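Tegument protein UL51 (Human herpesvirus 1, PDB 6T5A) probably takes part in virus egress from the perinuclear space and in the secondary envelopment of cytoplasmic capsids at trans-Golgi-derived membranes. Local coordinates at residues A[67-72]-A[104-109]. The protein carries 1 engineered substitution. Sequence-based numbering, arbitrary orientation.
Sequences RTYHAC and RLADTC
Arg104 O is gripped twice within its own helix, by the backbone N of Thr108 at 3.0 Å and by Thr108 OG1, which sits 30° above the carbonyl plane. That helix, 94-117, pairs with helix 63-82 as an antiparallel helical hairpin in the UL51 family region of the protein; the local axes approach to 8.7 Å and their directions differ by 155°. No hydrogen bond crosses between 67-72 and 104-109, whose contact is made by an alanine, two cysteines, a threonine methyl, the branch of Leu105 and the Tyr69 ring. Ala106 lies at the centre. Its CB meets Cys72 CB at 3.7 Å, and Tyr69 CD1 comes within 3.9 Å of the same methyl. With CG anti to the backbone N (chi1 173°), the ring of Tyr69 lies alongside Ala106, and Ala106 O sits at its edge, near the ring plane. An apolar side chain of another protein's chain also packs on Tyr69. The two cysteines reach across in opposite senses, and both hold SG anti to the carbonyl carbon, beside their own backbone N. Cys72 SG rests against the branch of Leu105, 3.7 Å from CG, with Leu105 CB and CD2 close by. Cys109 sets its CB against Tyr69 CB and directs its sulfur to Thr68. There the threonine divides its two branches: OG1 is hydrogen-bonded to Ala64 O one turn back in the same helix, while CG2, anti to the backbone N, faces helix 94-117 and stops 3.6 Å from Cys109 SG.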
loop_
_atom_site.group_PDB
_atom_site.type_symbol
_atom_site.label_atom_id
_atom_site.label_comp_id
_atom_site.label_asym_id
_atom_site.label_seq_id
_atom_site.Cartn_x
_atom_site.Cartn_y
_atom_site.Cartn_z
ATOM N N ARG A 67 41.816 11.550 -19.079
ATOM C CA ARG A 67 42.597 12.730 -19.454
ATOM C C ARG A 67 43.984 12.309 -20.009
ATOM O O ARG A 67 44.430 12.867 -21.009
ATOM C CB ARG A 67 42.778 13.650 -18.242
ATOM C CG ARG A 67 41.526 14.436 -17.866
ATOM C CD ARG A 67 41.602 14.835 -16.412
ATOM N NE ARG A 67 40.403 15.562 -15.966
ATOM C CZ ARG A 67 40.125 15.819 -14.692
ATOM N NH1 ARG A 67 40.941 15.411 -13.734
ATOM N NH2 ARG A 67 39.027 16.488 -14.369
ATOM N N THR A 68 44.642 11.323 -19.367
ATOM C CA THR A 68 45.955 10.822 -19.786
ATOM C C THR A 68 45.858 10.141 -21.150
ATOM O O THR A 68 46.688 10.398 -22.024
ATOM C CB THR A 68 46.607 9.967 -18.697
ATOM O OG1 THR A 68 46.684 10.752 -17.502
ATOM C CG2 THR A 68 48.020 9.498 -19.083
ATOM N N TYR A 69 44.815 9.322 -21.345
ATOM C CA TYR A 69 44.544 8.654 -22.620
ATOM C C TYR A 69 44.385 9.714 -23.711
ATOM O O TYR A 69 44.995 9.604 -24.775
ATOM C CB TYR A 69 43.280 7.779 -22.503
ATOM C CG TYR A 69 42.833 7.190 -23.821
ATOM C CD1 TYR A 69 43.402 6.017 -24.310
ATOM C CD2 TYR A 69 41.864 7.821 -24.595
ATOM C CE1 TYR A 69 43.012 5.482 -25.536
ATOM C CE2 TYR A 69 41.461 7.293 -25.819
ATOM C CZ TYR A 69 42.039 6.124 -26.285
ATOM O OH TYR A 69 41.642 5.590 -27.479
ATOM N N HIS A 70 43.569 10.755 -23.433
ATOM C CA HIS A 70 43.355 11.857 -24.364
ATOM C C HIS A 70 44.670 12.570 -24.728
ATOM O O HIS A 70 44.888 12.856 -25.902
ATOM C CB HIS A 70 42.319 12.838 -23.801
ATOM C CG HIS A 70 42.078 14.038 -24.666
ATOM N ND1 HIS A 70 41.478 13.926 -25.910
ATOM C CD2 HIS A 70 42.335 15.342 -24.419
ATOM C CE1 HIS A 70 41.392 15.161 -26.378
ATOM N NE2 HIS A 70 41.888 16.045 -25.512
ATOM N N ALA A 71 45.553 12.833 -23.736
ATOM C CA ALA A 71 46.845 13.474 -24.000
ATOM C C ALA A 71 47.708 12.626 -24.950
ATOM O O ALA A 71 48.341 13.177 -25.868
ATOM C CB ALA A 71 47.586 13.741 -22.698
ATOM N N CYS A 72 47.689 11.283 -24.765
ATOM C CA CYS A 72 48.400 10.342 -25.642
ATOM C C CYS A 72 47.885 10.460 -27.042
ATOM O O CYS A 72 48.688 10.468 -27.974
ATOM C CB CYS A 72 48.281 8.903 -25.144
ATOM S SG CYS A 72 49.147 8.599 -23.594
ATOM N N ARG A 104 51.806 2.823 -26.214
ATOM C CA ARG A 104 51.911 1.973 -25.020
ATOM C C ARG A 104 51.262 2.610 -23.782
ATOM O O ARG A 104 50.585 1.906 -23.024
ATOM C CB ARG A 104 53.367 1.576 -24.732
ATOM C CG ARG A 104 53.915 0.568 -25.734
ATOM C CD ARG A 104 55.359 0.199 -25.432
ATOM N NE ARG A 104 55.922 -0.656 -26.480
ATOM C CZ ARG A 104 55.822 -1.981 -26.505
ATOM N NH1 ARG A 104 55.192 -2.627 -25.529
ATOM N NH2 ARG A 104 56.353 -2.673 -27.505
ATOM N N LEU A 105 51.469 3.927 -23.569
ATOM C CA LEU A 105 50.871 4.607 -22.423
ATOM C C LEU A 105 49.344 4.658 -22.562
ATOM O O LEU A 105 48.648 4.377 -21.583
ATOM C CB LEU A 105 51.498 5.995 -22.161
ATOM C CG LEU A 105 50.988 6.797 -20.917
ATOM C CD1 LEU A 105 51.176 6.026 -19.593
ATOM C CD2 LEU A 105 51.661 8.159 -20.822
ATOM N N ALA A 106 48.827 4.937 -23.787
ATOM C CA ALA A 106 47.385 4.948 -24.063
ATOM C C ALA A 106 46.798 3.549 -23.802
ATOM O O ALA A 106 45.750 3.444 -23.163
ATOM C CB ALA A 106 47.114 5.380 -25.494
ATOM N N ASP A 107 47.505 2.477 -24.244
ATOM C CA ASP A 107 47.082 1.090 -24.010
ATOM C C ASP A 107 46.978 0.782 -22.514
ATOM O O ASP A 107 46.009 0.157 -22.093
ATOM C CB ASP A 107 48.045 0.092 -24.697
ATOM C CG ASP A 107 47.912 -0.009 -26.211
ATOM O OD1 ASP A 107 46.945 0.560 -26.768
ATOM O OD2 ASP A 107 48.774 -0.657 -26.839
ATOM N N THR A 108 47.955 1.258 -21.713
ATOM C CA THR A 108 47.974 1.084 -20.252
ATOM C C THR A 108 46.760 1.775 -19.601
ATOM O O THR A 108 46.100 1.171 -18.752
ATOM C CB THR A 108 49.332 1.535 -19.689
ATOM O OG1 THR A 108 50.339 0.736 -20.302
ATOM C CG2 THR A 108 49.435 1.374 -18.184
ATOM N N CYS A 109 46.446 3.016 -20.038
ATOM C CA CYS A 109 45.293 3.783 -19.551
ATOM C C CYS A 109 44.018 3.058 -19.867
ATOM O O CYS A 109 43.157 2.937 -19.002
ATOM C CB CYS A 109 45.281 5.188 -20.145
ATOM S SG CYS A 109 46.585 6.256 -19.510
#